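Local coordinates for protein cellulose 1,4-beta-cellobiosidase (Thermobifida fusca, PDB 4JJJ) that probably hydrolyses cellulose as a cellobiohydrolase, this chain being the family 48 catalytic domain of a longer protein that also has a carbohydrate-binding module, at residues L204-D209 with Y563-W568; P107-A112 with P116-N121. The protein carries 1 engineered substitution. All coordinates share one frame; numbering follows the deposited sequence. Where two conformers were deposited one is given.

Contact 1 of 2, residues L204-D209 with Y563-W568; sequences LDLFTD and YVPPGW. With BGC (beta-D-glucopyranose), chain D.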
ATOM      1  N   LEU A 204     -11.495 -13.331 -16.686  1.00 10.32           N
ATOM      2  CA  LEU A 204     -12.106 -13.702 -15.415  1.00 10.35           C
ATOM      3  C   LEU A 204     -11.749 -15.152 -15.057  1.00 10.43           C
ATOM      4  O   LEU A 204     -11.530 -15.485 -13.841  1.00  9.81           O
ATOM      5  CB  LEU A 204     -13.606 -13.579 -15.486  1.00 11.25           C
ATOM      6  CG  LEU A 204     -14.146 -12.245 -15.787  1.00 11.60           C
ATOM      7  CD1 LEU A 204     -15.652 -12.272 -15.882  1.00 12.89           C
ATOM      8  CD2 LEU A 204     -13.671 -11.219 -14.714  1.00 11.70           C
ATOM      9  N   ASP A 205     -11.723 -16.039 -16.058  1.00 10.03           N
ATOM     10  CA  ASP A 205     -11.510 -17.401 -15.807  1.00 10.78           C
ATOM     11  C   ASP A 205     -10.101 -17.847 -15.707  1.00  9.31           C
ATOM     12  O   ASP A 205      -9.842 -19.074 -15.643  1.00 11.07           O
ATOM     13  CB  ASP A 205     -12.319 -18.305 -16.814  1.00 10.96           C
ATOM     14  CG  ASP A 205     -12.013 -18.003 -18.300  1.00 13.03           C
ATOM     15  OD1 ASP A 205     -11.179 -17.138 -18.578  1.00 12.75           O
ATOM     16  OD2 ASP A 205     -12.519 -18.774 -19.189  1.00 12.76           O
ATOM     17  N   LEU A 206      -9.127 -16.898 -15.593  1.00  8.93           N
ATOM     18  CA  LEU A 206      -7.793 -17.249 -15.148  1.00  9.25           C
ATOM     19  C   LEU A 206      -7.828 -17.399 -13.600  1.00  7.98           C
ATOM     20  O   LEU A 206      -6.974 -17.979 -13.017  1.00  9.34           O
ATOM     21  CB  LEU A 206      -6.869 -16.054 -15.490  1.00  9.21           C
ATOM     22  CG  LEU A 206      -6.552 -15.853 -16.969  1.00  9.44           C
ATOM     23  CD1 LEU A 206      -5.931 -14.481 -17.241  1.00 10.62           C
ATOM     24  CD2 LEU A 206      -5.606 -16.888 -17.433  1.00 10.02           C
ATOM     25  N   PHE A 207      -8.805 -16.723 -12.994  1.00  8.39           N
ATOM     26  CA  PHE A 207      -8.823 -16.432 -11.583  1.00  8.92           C
ATOM     27  C   PHE A 207      -9.895 -17.134 -10.788  1.00 10.17           C
ATOM     28  O   PHE A 207      -9.593 -17.635  -9.721  1.00 11.23           O
ATOM     29  CB  PHE A 207      -8.813 -14.922 -11.340  1.00  8.67           C
ATOM     30  CG  PHE A 207      -7.736 -14.206 -12.117  1.00  8.52           C
ATOM     31  CD1 PHE A 207      -6.429 -14.578 -12.018  1.00  8.61           C
ATOM     32  CD2 PHE A 207      -8.034 -13.126 -12.956  1.00  9.01           C
ATOM     33  CE1 PHE A 207      -5.418 -13.929 -12.712  1.00  9.54           C
ATOM     34  CE2 PHE A 207      -7.066 -12.469 -13.665  1.00  9.72           C
ATOM     35  CZ  PHE A 207      -5.748 -12.843 -13.505  1.00  8.32           C
ATOM     36  N   THR A 208     -11.124 -17.134 -11.269  1.00 10.62           N
ATOM     37  CA  THR A 208     -12.295 -17.699 -10.565  1.00 11.40           C
ATOM     38  C   THR A 208     -12.893 -18.784 -11.455  1.00 12.29           C
ATOM     39  O   THR A 208     -13.011 -18.566 -12.651  1.00 11.46           O
ATOM     40  CB  THR A 208     -13.248 -16.592 -10.338  1.00 13.04           C
ATOM     41  OG1 THR A 208     -12.622 -15.575  -9.518  1.00 13.48           O
ATOM     42  CG2 THR A 208     -14.480 -17.024  -9.583  1.00 14.00           C
ATOM     43  N   ASP A 209     -13.216 -19.909 -10.841  1.00 13.93           N
ATOM     44  CA  ASP A 209     -13.817 -21.079 -11.528  1.00 15.37           C
ATOM     45  C   ASP A 209     -15.291 -21.027 -11.213  1.00 17.56           C
ATOM     46  O   ASP A 209     -15.723 -21.250 -10.085  1.00 18.19           O
ATOM     47  CB  ASP A 209     -13.158 -22.333 -11.019  1.00 17.33           C
ATOM     48  CG  ASP A 209     -13.589 -23.591 -11.763  1.00 24.90           C
ATOM     49  OD1 ASP A 209     -14.324 -23.437 -12.739  1.00 29.38           O
ATOM     50  OD2 ASP A 209     -13.115 -24.672 -11.315  1.00 24.79           O
ATOM     51  N   TYR A 563       2.428 -18.668 -14.667  1.00  9.26           N
ATOM     52  CA  TYR A 563       1.444 -19.702 -14.925  1.00  9.56           C
ATOM     53  C   TYR A 563       0.292 -19.232 -15.770  1.00  9.31           C
ATOM     54  O   TYR A 563      -0.301 -18.196 -15.522  1.00  7.32           O
ATOM     55  CB  TYR A 563       0.904 -20.264 -13.570  1.00  9.76           C
ATOM     56  CG  TYR A 563      -0.106 -21.399 -13.703  1.00  8.95           C
ATOM     57  CD1 TYR A 563       0.383 -22.628 -14.073  1.00 10.38           C
ATOM     58  CD2 TYR A 563      -1.448 -21.192 -13.574  1.00  9.41           C
ATOM     59  CE1 TYR A 563      -0.496 -23.693 -14.221  1.00  9.88           C
ATOM     60  CE2 TYR A 563      -2.366 -22.254 -13.704  1.00 10.01           C
ATOM     61  CZ  TYR A 563      -1.839 -23.482 -14.094  1.00 10.42           C
ATOM     62  OH  TYR A 563      -2.692 -24.532 -14.234  1.00 10.46           O
ATOM     63  N   VAL A 564      -0.160 -20.097 -16.760  1.00  8.80           N
ATOM     64  CA  VAL A 564      -1.361 -19.940 -17.488  1.00  8.50           C
ATOM     65  C   VAL A 564      -2.026 -21.375 -17.464  1.00  9.19           C
ATOM     66  O   VAL A 564      -1.270 -22.295 -17.688  1.00 11.65           O
ATOM     67  CB  VAL A 564      -1.059 -19.472 -18.933  1.00  9.15           C
ATOM     68  CG1 VAL A 564      -2.305 -19.358 -19.698  1.00  9.89           C
ATOM     69  CG2 VAL A 564      -0.311 -18.135 -18.923  1.00 10.32           C
ATOM     70  N   PRO A 565      -3.332 -21.453 -17.219  1.00 10.57           N
ATOM     71  CA  PRO A 565      -4.015 -22.788 -17.263  1.00 10.93           C
ATOM     72  C   PRO A 565      -3.859 -23.509 -18.599  1.00 12.83           C
ATOM     73  O   PRO A 565      -3.907 -22.903 -19.615  1.00 12.75           O
ATOM     74  CB  PRO A 565      -5.456 -22.490 -16.975  1.00 11.22           C
ATOM     75  CG  PRO A 565      -5.436 -21.138 -16.263  1.00 11.00           C
ATOM     76  CD  PRO A 565      -4.315 -20.415 -16.895  1.00  9.51           C
ATOM     77  N   PRO A 566      -3.648 -24.819 -18.503  1.00 14.50           N
ATOM     78  CA  PRO A 566      -3.567 -25.630 -19.749  1.00 15.80           C
ATOM     79  C   PRO A 566      -4.858 -25.386 -20.476  1.00 14.58           C
ATOM     80  O   PRO A 566      -5.946 -25.248 -19.879  1.00 17.63           O
ATOM     81  CB  PRO A 566      -3.573 -27.034 -19.236  1.00 16.44           C
ATOM     82  CG  PRO A 566      -3.011 -26.985 -17.869  1.00 18.64           C
ATOM     83  CD  PRO A 566      -3.438 -25.629 -17.293  1.00 17.49           C
ATOM     84  N   GLY A 567      -4.750 -25.247 -21.773  1.00 17.99           N
ATOM     85  CA  GLY A 567      -5.944 -25.010 -22.570  1.00 16.93           C
ATOM     86  C   GLY A 567      -6.451 -23.592 -22.648  1.00 18.29           C
ATOM     87  O   GLY A 567      -7.328 -23.264 -23.475  1.00 19.24           O
ATOM     88  N   TRP A 568      -5.877 -22.699 -21.817  1.00 13.86           N
ATOM     89  CA  TRP A 568      -6.333 -21.314 -21.824  1.00 14.15           C
ATOM     90  C   TRP A 568      -5.602 -20.539 -22.865  1.00 13.50           C
ATOM     91  O   TRP A 568      -4.405 -20.665 -22.987  1.00 15.11           O
ATOM     92  CB  TRP A 568      -6.075 -20.615 -20.463  1.00 13.07           C
ATOM     93  CG  TRP A 568      -6.945 -19.467 -20.189  1.00 12.29           C
ATOM     94  CD1 TRP A 568      -8.099 -19.453 -19.492  1.00 13.31           C
ATOM     95  CD2 TRP A 568      -6.691 -18.127 -20.543  1.00 11.38           C
ATOM     96  NE1 TRP A 568      -8.641 -18.196 -19.435  1.00 13.14           N
ATOM     97  CE2 TRP A 568      -7.795 -17.360 -20.115  1.00 11.64           C
ATOM     98  CE3 TRP A 568      -5.668 -17.503 -21.298  1.00 12.71           C
ATOM     99  CZ2 TRP A 568      -7.862 -16.000 -20.321  1.00 12.74           C
ATOM    100  CZ3 TRP A 568      -5.803 -16.148 -21.537  1.00 11.54           C
ATOM    101  CH2 TRP A 568      -6.871 -15.435 -21.023  1.00 12.02           C
TER
HETATM  102  C2  BGC D   4     -13.449 -12.581  -7.242  1.00 10.14           C
HETATM  103  C3  BGC D   4     -14.957 -12.397  -7.360  1.00 10.78           C
HETATM  104  C4  BGC D   4     -15.656 -12.911  -6.075  1.00  9.38           C
HETATM  105  C5  BGC D   4     -15.021 -12.232  -4.859  1.00  9.42           C
HETATM  106  C6  BGC D   4     -15.561 -12.825  -3.513  1.00  8.78           C
HETATM  107  C1  BGC D   4     -12.960 -11.842  -5.999  1.00  9.30           C
HETATM  108  O2  BGC D   4     -12.879 -12.002  -8.399  1.00 11.93           O
HETATM  109  O3  BGC D   4     -15.394 -13.160  -8.509  1.00 11.60           O
HETATM  110  O4  BGC D   4     -17.032 -12.532  -6.062  1.00 10.76           O
HETATM  111  O5  BGC D   4     -13.609 -12.474  -4.885  1.00  8.15           O
HETATM  112  O6  BGC D   4     -15.192 -14.192  -3.336  1.00  9.16           O
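Behind the wall of a glycan-binding pocket, Trp568 at the end of a type II beta turn reaches across to Asp205 and Leu206 on the loop that leads to pocket residue Thr208. The indole is held in two ways. At its edge, NE1 donates to Asp205 OD1 over 2.9 Å with an N-H...O angle of 163°; the acceptor lies nearly in the ring plane, whereas the nitrogen approaches from well above the plane of the carboxylate. Over one face sits Leu206, whose CD2 is 3.6 Å from the centroid of the six-membered ring and close to the ring normal, a CH-pi contact. The same methyl packs against Pro565 CD at 3.8 Å, so it touches both end residues of the turn. That turn, from Pro565 to Trp568, is closed by Trp568 N bonding to Pro565 O, and it pins a loop of the (alpha/alpha)6 domain onto another more than 350 residues earlier. Trp568 CG lies roughly anti to the backbone N (chi1 -156°), which carries the indole over to Leu206. A leucine here would probably leave Asp205 OD1 without its indole donor and Leu206 CD2 without a flat face to rest on. Asp205 OD2 is held separately by Asn201 ND2, and on the far side of the loop Thr208 OG1 comes within 3.8 Å of glucose O2.

Contact 2 of 2, residues P107-A112 with P116-N121; sequences PEQPNA and PSPLMN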
ATOM      1  N   PRO A 107     -11.587 -20.193  -1.960  1.00 10.29           N
ATOM      2  CA  PRO A 107     -10.333 -20.338  -1.187  1.00  9.58           C
ATOM      3  C   PRO A 107      -9.151 -19.784  -1.899  1.00 10.24           C
ATOM      4  O   PRO A 107      -9.046 -19.867  -3.122  1.00 10.64           O
ATOM      5  CB  PRO A 107     -10.192 -21.870  -1.062  1.00 10.88           C
ATOM      6  CG  PRO A 107     -10.889 -22.360  -2.236  1.00 11.63           C
ATOM      7  CD  PRO A 107     -12.071 -21.526  -2.438  1.00 11.50           C
ATOM      8  N   GLU A 108      -8.229 -19.176  -1.179  1.00 11.33           N
ATOM      9  CA  GLU A 108      -6.942 -18.876  -1.773  1.00 11.97           C
ATOM     10  C   GLU A 108      -6.198 -20.189  -1.957  1.00 13.37           C
ATOM     11  O   GLU A 108      -6.408 -21.148  -1.234  1.00 13.16           O
ATOM     12  CB  GLU A 108      -6.141 -17.891  -0.901  1.00 12.49           C
ATOM     13  CG  GLU A 108      -6.968 -16.585  -0.765  1.00 17.12           C
ATOM     14  CD  GLU A 108      -6.332 -15.425   0.026  1.00 20.53           C
ATOM     15  OE1 GLU A 108      -5.060 -15.601   0.294  1.00 21.78           O
ATOM     16  OE2 GLU A 108      -7.134 -14.423   0.336  1.00 15.74           O
ATOM     17  N   GLN A 109      -5.352 -20.251  -2.961  1.00 12.30           N
ATOM     18  CA  GLN A 109      -4.627 -21.498  -3.229  1.00 12.17           C
ATOM     19  C   GLN A 109      -3.150 -21.322  -2.895  1.00 10.42           C
ATOM     20  O   GLN A 109      -2.561 -20.189  -2.976  1.00 11.04           O
ATOM     21  CB  GLN A 109      -4.851 -21.882  -4.698  1.00 12.69           C
ATOM     22  CG  GLN A 109      -6.272 -21.991  -5.146  1.00 13.57           C
ATOM     23  CD  GLN A 109      -6.876 -23.307  -4.691  1.00 14.77           C
ATOM     24  OE1 GLN A 109      -6.154 -24.184  -4.177  1.00 17.17           O
ATOM     25  NE2 GLN A 109      -8.196 -23.391  -4.715  1.00 13.45           N
ATOM     26  N   PRO A 110      -2.429 -22.409  -2.656  1.00 10.86           N
ATOM     27  CA  PRO A 110      -1.008 -22.236  -2.253  1.00 11.38           C
ATOM     28  C   PRO A 110      -0.021 -21.752  -3.323  1.00 10.44           C
ATOM     29  O   PRO A 110       1.040 -21.146  -2.970  1.00 10.82           O
ATOM     30  CB  PRO A 110      -0.625 -23.619  -1.777  1.00 12.65           C
ATOM     31  CG  PRO A 110      -1.792 -24.517  -1.860  1.00 14.00           C
ATOM     32  CD  PRO A 110      -2.946 -23.773  -2.444  1.00 11.82           C
ATOM     33  N   ASN A 111      -0.353 -21.960  -4.601  1.00  9.82           N
ATOM     34  CA  ASN A 111       0.438 -21.451  -5.688  1.00  9.64           C
ATOM     35  C   ASN A 111      -0.487 -21.101  -6.847  1.00  8.56           C
ATOM     36  O   ASN A 111      -1.697 -21.353  -6.835  1.00  9.77           O
ATOM     37  CB  ASN A 111       1.545 -22.447  -6.080  1.00 10.00           C
ATOM     38  CG  ASN A 111       2.767 -21.824  -6.671  1.00 10.34           C
ATOM     39  OD1 ASN A 111       2.797 -20.600  -6.970  1.00  8.27           O
ATOM     40  ND2 ASN A 111       3.865 -22.601  -6.815  1.00 11.24           N
ATOM     41  N   ALA A 112       0.062 -20.354  -7.807  1.00  9.29           N
ATOM     42  CA  ALA A 112      -0.672 -19.809  -8.948  1.00  9.05           C
ATOM     43  C   ALA A 112      -1.378 -20.883  -9.810  1.00  8.60           C
ATOM     44  O   ALA A 112      -2.465 -20.629 -10.361  1.00 10.28           O
ATOM     45  CB  ALA A 112       0.307 -19.006  -9.823  1.00  9.66           C
ATOM     46  N   PRO A 116      -7.779 -21.156 -11.975  1.00 10.62           N
ATOM     47  CA  PRO A 116      -8.877 -20.559 -11.290  1.00 10.68           C
ATOM     48  C   PRO A 116      -9.434 -21.375 -10.135  1.00 10.39           C
ATOM     49  O   PRO A 116      -9.411 -22.611 -10.162  1.00 10.84           O
ATOM     50  CB  PRO A 116      -9.928 -20.361 -12.399  1.00 11.84           C
ATOM     51  CG  PRO A 116      -9.653 -21.555 -13.302  1.00 12.50           C
ATOM     52  CD  PRO A 116      -8.162 -21.526 -13.367  1.00 12.06           C
ATOM     53  N   SER A 117      -9.751 -20.648  -9.039  1.00  9.71           N
ATOM     54  CA  SER A 117     -10.205 -21.224  -7.777  1.00  9.78           C
ATOM     55  C   SER A 117     -11.723 -21.174  -7.717  1.00  9.80           C
ATOM     56  O   SER A 117     -12.365 -20.238  -8.147  1.00 10.29           O
ATOM     57  CB  SER A 117      -9.627 -20.392  -6.638  1.00  9.68           C
ATOM     58  OG  SER A 117      -9.807 -21.102  -5.435  1.00 10.79           O
ATOM     59  N   PRO A 118     -12.355 -22.290  -7.239  1.00 11.27           N
ATOM     60  CA  PRO A 118     -13.819 -22.373  -7.283  1.00 12.50           C
ATOM     61  C   PRO A 118     -14.583 -21.674  -6.158  1.00 12.71           C
ATOM     62  O   PRO A 118     -14.108 -21.524  -5.015  1.00 13.17           O
ATOM     63  CB  PRO A 118     -14.051 -23.909  -7.142  1.00 12.31           C
ATOM     64  CG  PRO A 118     -12.904 -24.356  -6.261  1.00 12.97           C
ATOM     65  CD  PRO A 118     -11.725 -23.435  -6.607  1.00 11.84           C
ATOM     66  N   LEU A 119     -15.771 -21.278  -6.486  1.00 15.20           N
ATOM     67  CA  LEU A 119     -16.749 -20.899  -5.493  1.00 15.82           C
ATOM     68  C   LEU A 119     -17.159 -22.064  -4.622  1.00 18.31           C
ATOM     69  O   LEU A 119     -17.360 -23.175  -5.143  1.00 16.65           O
ATOM     70  CB  LEU A 119     -17.993 -20.355  -6.151  1.00 17.56           C
ATOM     71  CG  LEU A 119     -17.997 -18.973  -6.776  1.00 21.91           C
ATOM     72  CD1 LEU A 119     -17.072 -18.761  -7.951  1.00 23.47           C
ATOM     73  CD2 LEU A 119     -19.430 -18.754  -7.247  1.00 24.04           C
ATOM     74  N   MET A 120     -17.296 -21.809  -3.320  0.70 16.33           N
ATOM     75  CA  MET A 120     -17.748 -22.819  -2.336  0.70 17.72           C
ATOM     76  C   MET A 120     -18.930 -22.279  -1.538  0.70 18.19           C
ATOM     77  O   MET A 120     -18.821 -21.457  -0.644  0.70 16.18           O
ATOM     78  CB  MET A 120     -16.613 -23.276  -1.433  0.70 18.49           C
ATOM     79  CG  MET A 120     -15.483 -23.945  -2.182  0.70 19.69           C
ATOM     80  SD  MET A 120     -14.157 -24.526  -1.146  0.70 24.89           S
ATOM     81  CE  MET A 120     -13.131 -25.332  -2.380  0.70 24.73           C
ATOM     82  N   ASN A 121     -20.116 -22.682  -1.912  1.00 18.45           N
ATOM     83  CA  ASN A 121     -21.297 -22.216  -1.182  1.00 21.18           C
ATOM     84  C   ASN A 121     -21.522 -22.790   0.214  1.00 19.07           C
ATOM     85  O   ASN A 121     -22.362 -22.201   0.978  1.00 17.65           O
ATOM     86  CB  ASN A 121     -22.581 -22.541  -1.980  1.00 27.47           C
ATOM     87  CG  ASN A 121     -22.648 -21.774  -3.262  1.00 35.30           C
ATOM     88  OD1 ASN A 121     -22.318 -20.591  -3.299  1.00 37.26           O
ATOM     89  ND2 ASN A 121     -23.011 -22.445  -4.336  1.00 37.63           N
TER
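Ser117, in the short strand 117-118 of a two-stranded parallel sheet, is the polar centre where the loop 107-112 folds back beside its own continuation. Its hydroxyl is gripped from both directions of hydrogen bonding: OG donates to Pro107 O at 2.7 Å, lying in the carbonyl plane, and accepts from Gln109 NE2 at 2.9 Å. The second bond is nearly straight, 164° at the hydrogen, and OG lies close to the plane of the amide. Gln109 makes this reach by bending at chi2 (-78°), which turns the NE2 side of its amide toward the serine hydroxyl. Both bonds use the buried OG and hold two loop residues with one residue between them. Here the fit is close, and Pro107 CD also comes within 3.3 Å of Pro118 O. Toward the partly exposed margin the packing is slacker: Pro118 CD is 4.0 Å from Gln109 NE2, and the extended chain of Met120 crosses the Pro107 ring at about a right angle. Glu108 and Leu119 face away from this interface and line the glycan pocket, Glu108 also forming a salt bridge with Lys270. In one of its two conformers, the Met120 methyl CE rests 3.7 Å from Pro107 CG.

How the contacts relate
Contacts 1 and 2 both reach the two-stranded parallel sheet of 117-118 and 208-209, with centres about 12 Å apart on the same side of the chain's centre. Contact 2 comes first along the chain and closes before contact 1 opens; it joins segments only a few residues apart, whereas contact 1 joins distant parts of the sequence. They meet where the two strands pair: Ser117 O and Asp209 N are 2.8 Å apart, and Ser117 N and Phe207 O 3.1 Å, both probable hydrogen bonds. Residues 563-568 thus reach 107-112 directly, through Tyr563 packing on Ala112, and strand 117-118 through 204-209; Thr208 of contact 1 and Glu108 and Leu119 of contact 2 belong to the same glycan pocket.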